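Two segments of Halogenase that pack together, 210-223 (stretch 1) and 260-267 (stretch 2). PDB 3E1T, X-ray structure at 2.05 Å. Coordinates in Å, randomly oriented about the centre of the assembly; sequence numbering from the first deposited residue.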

# COMPACT_ATOMS: atom_id res chain seq x y z
N ILE A 210 -9.81 -12.00 -4.23
CA ILE A 210 -10.29 -11.08 -3.22
C ILE A 210 -11.73 -10.69 -3.56
O ILE A 210 -12.08 -10.55 -4.75
N LEU A 211 -12.54 -10.54 -2.53
CA LEU A 211 -13.88 -9.98 -2.66
C LEU A 211 -13.94 -8.65 -1.90
O LEU A 211 -13.55 -8.59 -0.73
N SER A 212 -14.43 -7.61 -2.56
CA SER A 212 -14.70 -6.32 -1.91
C SER A 212 -16.14 -5.95 -2.17
O SER A 212 -16.62 -6.03 -3.31
N ALA A 213 -16.83 -5.54 -1.11
CA ALA A 213 -18.26 -5.31 -1.17
C ALA A 213 -18.72 -4.03 -0.46
O ALA A 213 -18.56 -3.88 0.75
N ALA A 214 -19.30 -3.12 -1.23
CA ALA A 214 -19.87 -1.89 -0.71
C ALA A 214 -21.20 -2.13 0.01
O ALA A 214 -22.00 -2.97 -0.42
N PHE A 215 -21.42 -1.42 1.11
CA PHE A 215 -22.72 -1.39 1.80
C PHE A 215 -23.01 0.04 2.23
O PHE A 215 -22.33 0.97 1.78
N GLN A 216 -24.02 0.25 3.08
CA GLN A 216 -24.48 1.63 3.31
C GLN A 216 -23.45 2.53 3.99
O GLN A 216 -23.45 3.74 3.77
N ASP A 217 -22.63 1.94 4.85
CA ASP A 217 -21.69 2.72 5.68
C ASP A 217 -20.22 2.59 5.24
O ASP A 217 -19.31 3.06 5.94
N GLY A 218 -19.98 1.97 4.09
CA GLY A 218 -18.61 1.78 3.60
C GLY A 218 -18.48 0.54 2.78
O GLY A 218 -19.36 0.22 1.98
N TRP A 219 -17.38 -0.19 2.97
CA TRP A 219 -17.15 -1.41 2.21
C TRP A 219 -16.32 -2.42 2.98
O TRP A 219 -15.59 -2.06 3.90
N PHE A 220 -16.44 -3.69 2.58
CA PHE A 220 -15.73 -4.79 3.21
C PHE A 220 -14.68 -5.36 2.26
O PHE A 220 -14.90 -5.40 1.04
N TRP A 221 -13.55 -5.79 2.80
CA TRP A 221 -12.71 -6.75 2.09
C TRP A 221 -12.87 -8.13 2.71
O TRP A 221 -13.23 -8.26 3.89
N TYR A 222 -12.60 -9.16 1.90
CA TYR A 222 -12.79 -10.57 2.28
C TYR A 222 -11.71 -11.34 1.54
O TYR A 222 -11.83 -11.61 0.36
N ILE A 223 -10.62 -11.63 2.25
CA ILE A 223 -9.42 -12.20 1.63
C ILE A 223 -9.20 -13.59 2.20
O ILE A 223 -9.02 -13.74 3.41
N PRO A 260 -25.09 -7.98 3.01
CA PRO A 260 -25.58 -9.30 2.57
C PRO A 260 -24.53 -10.35 2.18
O PRO A 260 -24.48 -11.41 2.81
N ILE A 261 -23.68 -10.06 1.19
CA ILE A 261 -22.68 -11.05 0.76
C ILE A 261 -21.73 -11.46 1.88
O ILE A 261 -21.39 -12.64 2.01
N ILE A 262 -21.32 -10.50 2.71
CA ILE A 262 -20.41 -10.79 3.82
C ILE A 262 -21.15 -11.56 4.91
O ILE A 262 -20.59 -12.50 5.50
N LYS A 263 -22.40 -11.18 5.18
CA LYS A 263 -23.24 -11.91 6.14
C LYS A 263 -23.34 -13.39 5.77
O LYS A 263 -23.14 -14.28 6.61
N GLU A 264 -23.62 -13.67 4.50
CA GLU A 264 -23.76 -15.05 4.06
C GLU A 264 -22.42 -15.81 4.03
O GLU A 264 -22.35 -16.96 4.47
N TYR A 265 -21.35 -15.16 3.57
CA TYR A 265 -20.06 -15.83 3.52
C TYR A 265 -19.52 -16.19 4.90
O TYR A 265 -18.73 -17.13 5.02
N LEU A 266 -19.96 -15.46 5.92
CA LEU A 266 -19.47 -15.71 7.29
C LEU A 266 -20.44 -16.48 8.20
O LEU A 266 -20.07 -16.84 9.33
N ALA A 267 -21.64 -16.75 7.70
CA ALA A 267 -22.62 -17.56 8.44
C ALA A 267 -22.05 -18.90 8.95
O ALA A 267 -22.26 -19.24 10.11

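Stretch 1 is a β-hairpin whose strands, 210-215 and 218-223, alternate their side chains, so one face of the sheet meets the helix of stretch 2. No hydrogen bond crosses between the stretches; apolar and aromatic packing makes the contact.

I210 lies out of reach, and L211 is the first residue to point toward the helix. Its t, p rotamer brings CD2 to 3.8 Å from CD1 of I261 and 4.1 Å from CD1 of I262, an apolar end whose CD2 methyl fits among I261, I262 and, at 4.4 Å, CE2 of Y265. S212 points away, as alternation requires. A213 points back toward the helix, and its single methyl suits a close approach: CB sits 3.5 Å from CG2 of I261, which is in the t, t rotamer. F215 also points toward the helix but makes no close contact, and the type I turn from F215 to G218 then reverses the chain. G218 has backbone angles at which a CB would jam against the carbonyl oxygen of D217.

On the return strand W219 is out of reach. F220 points in with chi1 at -92°, between wells; its CB lies 3.6 Å from CG1 of I262, while CG2 of I262 sits 4.2 Å from the centroid of the F220 ring, over its face in a CH-pi contact. I262 is in the m, m rotamer; both its branches pack against F220, and its CD1 also approaches L211 and lies 4.1 Å from CB of Y222.

W221 points away. Y222, chi1 t, extends its long flat ring along the helix, where its face receives the edge of Y265 (chi1 m), with centroids 5.4 Å apart and planes at 87°. At the Y222 ring edge, CE1 lies 3.6 Å from CD2 of L266. The Y222 hydroxyl is hydrogen-bonded elsewhere in the structure, so burial leaves it satisfied.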

# COMPACT_ATOMS: atom_id res chain seq x y z
CB ILE A 210 -9.38 -9.81 -3.07
CG1 ILE A 210 -9.86 -8.92 -1.92
CG2 ILE A 210 -9.31 -9.04 -4.39
CD1 ILE A 210 -8.90 -7.76 -1.55
CB LEU A 211 -14.92 -10.96 -2.11
CG LEU A 211 -16.35 -10.45 -1.88
CD1 LEU A 211 -17.10 -10.26 -3.19
CD2 LEU A 211 -17.11 -11.39 -0.94
CB SER A 212 -13.78 -5.22 -2.45
OG SER A 212 -12.42 -5.65 -2.46
CB ALA A 213 -19.01 -6.54 -0.62
CB ALA A 214 -20.06 -0.89 -1.84
CB PHE A 215 -22.77 -2.39 2.95
CG PHE A 215 -21.92 -2.03 4.14
CD1 PHE A 215 -22.51 -1.70 5.36
CD2 PHE A 215 -20.53 -2.05 4.05
CE1 PHE A 215 -21.75 -1.40 6.47
CE2 PHE A 215 -19.74 -1.74 5.17
CZ PHE A 215 -20.35 -1.41 6.38
CB GLN A 216 -25.81 1.68 4.07
CG GLN A 216 -26.48 3.04 3.91
CD GLN A 216 -27.84 3.12 4.53
OE1 GLN A 216 -28.81 3.48 3.85
NE2 GLN A 216 -27.94 2.80 5.83
CB ASP A 217 -21.85 2.35 7.16
CG ASP A 217 -23.07 3.00 7.81
OD1 ASP A 217 -23.79 3.77 7.15
OD2 ASP A 217 -23.29 2.77 9.01
CB TRP A 219 -16.55 -1.13 0.82
CG TRP A 219 -15.17 -0.50 0.84
CD1 TRP A 219 -14.88 0.83 0.97
CD2 TRP A 219 -13.91 -1.17 0.68
NE1 TRP A 219 -13.52 1.02 0.93
CE2 TRP A 219 -12.90 -0.18 0.75
CE3 TRP A 219 -13.54 -2.51 0.51
CZ2 TRP A 219 -11.54 -0.50 0.66
CZ3 TRP A 219 -12.19 -2.82 0.40
CH2 TRP A 219 -11.20 -1.81 0.48
CB PHE A 220 -16.70 -5.92 3.55
CG PHE A 220 -17.26 -5.86 4.93
CD1 PHE A 220 -16.55 -6.39 6.00
CD2 PHE A 220 -18.51 -5.30 5.16
CE1 PHE A 220 -17.07 -6.35 7.30
CE2 PHE A 220 -19.05 -5.25 6.44
CZ PHE A 220 -18.34 -5.78 7.52
CB TRP A 221 -11.24 -6.33 2.04
CG TRP A 221 -10.44 -6.55 3.31
CD1 TRP A 221 -9.94 -7.74 3.77
CD2 TRP A 221 -10.01 -5.55 4.25
NE1 TRP A 221 -9.26 -7.55 4.95
CE2 TRP A 221 -9.28 -6.22 5.27
CE3 TRP A 221 -10.20 -4.16 4.35
CZ2 TRP A 221 -8.72 -5.54 6.35
CZ3 TRP A 221 -9.63 -3.49 5.43
CH2 TRP A 221 -8.90 -4.18 6.43
CB TYR A 222 -14.18 -11.06 1.84
CG TYR A 222 -14.57 -12.45 2.33
CD1 TYR A 222 -15.26 -12.62 3.52
CD2 TYR A 222 -14.28 -13.60 1.57
CE1 TYR A 222 -15.65 -13.89 3.97
CE2 TYR A 222 -14.67 -14.90 2.01
CZ TYR A 222 -15.35 -15.02 3.21
OH TYR A 222 -15.75 -16.27 3.68
CB ILE A 223 -8.17 -11.35 1.92
CG1 ILE A 223 -8.36 -9.91 1.40
CG2 ILE A 223 -6.92 -12.01 1.33
CD1 ILE A 223 -7.31 -8.91 1.91
CB PRO A 260 -26.47 -8.93 1.38
CG PRO A 260 -27.09 -7.65 1.81
CD PRO A 260 -26.01 -6.90 2.60
CB ILE A 261 -21.90 -10.63 -0.52
CG1 ILE A 261 -20.93 -11.75 -0.95
CG2 ILE A 261 -21.16 -9.30 -0.33
CD1 ILE A 261 -20.59 -11.75 -2.44
CB ILE A 262 -19.77 -9.49 4.41
CG1 ILE A 262 -19.00 -8.70 3.33
CG2 ILE A 262 -18.88 -9.81 5.63
CD1 ILE A 262 -17.93 -9.49 2.55
CB LYS A 263 -24.64 -11.29 6.25
CG LYS A 263 -25.53 -11.98 7.29
CD LYS A 263 -26.74 -11.14 7.68
CE LYS A 263 -27.78 -11.95 8.47
NZ LYS A 263 -27.21 -12.73 9.62
CB GLU A 264 -24.54 -15.16 2.74
CG GLU A 264 -23.78 -14.83 1.48
CD GLU A 264 -24.26 -15.66 0.29
OE1 GLU A 264 -24.98 -15.11 -0.57
OE2 GLU A 264 -23.93 -16.87 0.22
CB TYR A 265 -19.04 -15.02 2.72
CG TYR A 265 -19.11 -15.24 1.22
CD1 TYR A 265 -20.32 -15.17 0.54
CD2 TYR A 265 -17.96 -15.49 0.48
CE1 TYR A 265 -20.40 -15.36 -0.82
CE2 TYR A 265 -18.02 -15.69 -0.90
CZ TYR A 265 -19.26 -15.62 -1.54
OH TYR A 265 -19.35 -15.81 -2.89
CB LEU A 266 -19.02 -14.40 7.97
CG LEU A 266 -17.78 -13.70 7.38
CD1 LEU A 266 -17.50 -12.41 8.11
CD2 LEU A 266 -16.52 -14.59 7.38
CB ALA A 267 -23.90 -17.77 7.61